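PDB 7AL6: probable hydrolase from Pseudomonas aeruginosa, which probably acts as a hydrolase of the alpha/beta hydrolase fold, and is putatively a lipolytic enzyme. Local coordinates for the interface of chains A and B. Numbering follows the deposited sequence. Chains: chain A/B, Probable hydrolase.

The interface of chains A and B. Residues chain A 9-11, 89-92; chain B 191-194.
The flat groups that carry this patch are the carboxylate of B:Glu191, with A:Ser11 OG at OE1 and water 2 at OE2, and the carboxamide of A:Gln90, with B:Val193 CG1 beside NE2. They belong to one part of a two-fold symmetric interface between copies of the protein, where strand 190-193 and the following B:Pro194 pack against strand 7-11 and the end of helix 77-91; whether this pairing is the biological one remains an inference.

The carboxylate reaches strand 7-11 on an extended chain, despite CG occupying the crowded position between N and the carbonyl carbon. A:Ser11 OG donates to the syn lone pair of B:Glu191 OE1 at 3.0 Å, and water 2 links the same hydroxyl to OE2. With CG anti to the backbone N (chi1 -178°) and a bend at chi2 (66°), A:Gln90 brings NE2 to 3.5 Å from B:Val193 CG1.

Two puckered proline rings fill in the packing. CB and CG of B:Pro192 lie against A:Leu91 CD2, with CB and CD2 3.8 Å apart and the two side chains alongside each other, pointing the same way. The same CG also meets A:Ile10 CG1, whose side chain crosses at about a right angle. The A:Gln90 side chain crosses B:Pro194 obliquely. A:Gln90 O is 3.1 Å from B:Pro194 N, but a proline nitrogen within a chain has no hydrogen to donate, so this approach is a close packing contact.

Water 1 joins the two halves, meeting B:Glu191 OE1, B:Pro192 O and A:Gln90 NE2. A nearly straight link joins A:Ser11 N and water 1, 2.9 Å apart with 176° at the hydrogen.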
loop_
_atom_site.group_PDB
_atom_site.type_symbol
_atom_site.label_atom_id
_atom_site.label_comp_id
_atom_site.label_asym_id
_atom_site.label_seq_id
_atom_site.Cartn_x
_atom_site.Cartn_y
_atom_site.Cartn_z
ATOM N N ARG A 9 1.828 8.289 -17.603
ATOM C CA ARG A 9 2.131 7.785 -16.260
ATOM C C ARG A 9 3.523 7.176 -16.381
ATOM O O ARG A 9 3.748 6.503 -17.380
ATOM C CB ARG A 9 1.224 6.637 -15.830
ATOM C CG ARG A 9 -0.246 6.974 -15.771
ATOM C CD ARG A 9 -0.456 8.149 -14.870
ATOM N NE ARG A 9 -0.546 7.848 -13.463
ATOM C CZ ARG A 9 -0.763 8.768 -12.536
ATOM N NH1 ARG A 9 -0.895 10.025 -12.885
ATOM N NH2 ARG A 9 -0.853 8.434 -11.276
ATOM N N ILE A 10 4.437 7.459 -15.469
ATOM C CA ILE A 10 5.781 6.836 -15.483
ATOM C C ILE A 10 5.810 5.918 -14.273
ATOM O O ILE A 10 5.667 6.404 -13.173
ATOM C CB ILE A 10 6.904 7.879 -15.495
ATOM C CG1 ILE A 10 6.731 8.869 -16.643
ATOM C CG2 ILE A 10 8.252 7.187 -15.532
ATOM C CD1 ILE A 10 7.700 9.999 -16.642
ATOM N N SER A 11 5.987 4.633 -14.504
ATOM C CA SER A 11 5.922 3.629 -13.443
ATOM C C SER A 11 7.312 3.435 -12.860
ATOM O O SER A 11 8.217 2.946 -13.550
ATOM C CB SER A 11 5.404 2.288 -13.960
ATOM O OG SER A 11 4.034 2.421 -14.262
ATOM N N GLU A 89 15.886 6.343 -15.478
ATOM C CA GLU A 89 16.034 4.909 -15.735
ATOM C C GLU A 89 14.854 4.366 -16.514
ATOM O O GLU A 89 15.024 3.589 -17.455
ATOM C CB GLU A 89 16.170 4.127 -14.433
ATOM C CG GLU A 89 17.386 4.526 -13.639
ATOM C CD GLU A 89 18.626 3.852 -14.159
ATOM O OE1 GLU A 89 18.651 2.614 -14.137
ATOM O OE2 GLU A 89 19.545 4.563 -14.607
ATOM N N GLN A 90 13.622 4.727 -16.095
ATOM C CA GLN A 90 12.438 4.156 -16.729
ATOM C C GLN A 90 12.259 4.667 -18.145
ATOM O O GLN A 90 11.683 3.971 -18.987
ATOM C CB GLN A 90 11.205 4.435 -15.853
ATOM C CG GLN A 90 9.908 3.847 -16.365
ATOM C CD GLN A 90 9.902 2.313 -16.364
ATOM O OE1 GLN A 90 10.750 1.690 -15.771
ATOM N NE2 GLN A 90 8.939 1.731 -17.039
ATOM N N LEU A 91 12.817 5.818 -18.466
ATOM C CA LEU A 91 12.776 6.336 -19.824
ATOM C C LEU A 91 13.925 5.795 -20.668
ATOM O O LEU A 91 13.942 5.992 -21.885
ATOM C CB LEU A 91 12.860 7.873 -19.835
ATOM C CG LEU A 91 11.819 8.657 -19.063
ATOM C CD1 LEU A 91 12.197 10.122 -19.041
ATOM C CD2 LEU A 91 10.485 8.467 -19.709
ATOM N N GLY A 92 14.869 5.121 -20.052
ATOM C CA GLY A 92 16.039 4.671 -20.782
ATOM C C GLY A 92 17.123 5.708 -20.958
ATOM O O GLY A 92 17.950 5.557 -21.854
ATOM N N GLU B 191 2.439 4.133 -21.806
ATOM C CA GLU B 191 3.435 4.602 -20.881
ATOM C C GLU B 191 4.839 4.370 -21.428
ATOM O O GLU B 191 5.097 3.365 -22.105
ATOM C CB GLU B 191 3.315 3.919 -19.508
ATOM C CG GLU B 191 3.664 2.431 -19.466
ATOM C CD GLU B 191 3.544 1.873 -18.037
ATOM O OE1 GLU B 191 4.421 2.205 -17.197
ATOM O OE2 GLU B 191 2.564 1.152 -17.721
ATOM N N PRO B 192 5.763 5.282 -21.143
ATOM C CA PRO B 192 7.155 5.108 -21.597
ATOM C C PRO B 192 7.880 4.104 -20.736
ATOM O O PRO B 192 7.744 4.094 -19.508
ATOM C CB PRO B 192 7.769 6.505 -21.423
ATOM C CG PRO B 192 6.989 7.086 -20.171
ATOM C CD PRO B 192 5.552 6.567 -20.423
ATOM N N VAL B 193 8.660 3.260 -21.402
ATOM C CA VAL B 193 9.490 2.242 -20.775
ATOM C C VAL B 193 10.833 2.271 -21.494
ATOM O O VAL B 193 10.980 2.955 -22.521
ATOM C CB VAL B 193 8.871 0.835 -20.875
ATOM C CG1 VAL B 193 7.544 0.751 -20.121
ATOM C CG2 VAL B 193 8.726 0.493 -22.298
ATOM N N PRO B 194 11.856 1.584 -20.990
ATOM C CA PRO B 194 13.170 1.695 -21.640
ATOM C C PRO B 194 13.051 1.234 -23.088
ATOM O O PRO B 194 12.611 0.118 -23.369
ATOM C CB PRO B 194 14.067 0.789 -20.782
ATOM C CG PRO B 194 13.422 0.757 -19.433
ATOM C CD PRO B 194 11.921 0.878 -19.700
HETATM O O HOH W 1 6.389 3.752 -17.259
HETATM O O HOH W 2 1.632 1.216 -14.961
HETATM O O HOH W 3 11.133 5.882 -23.110
#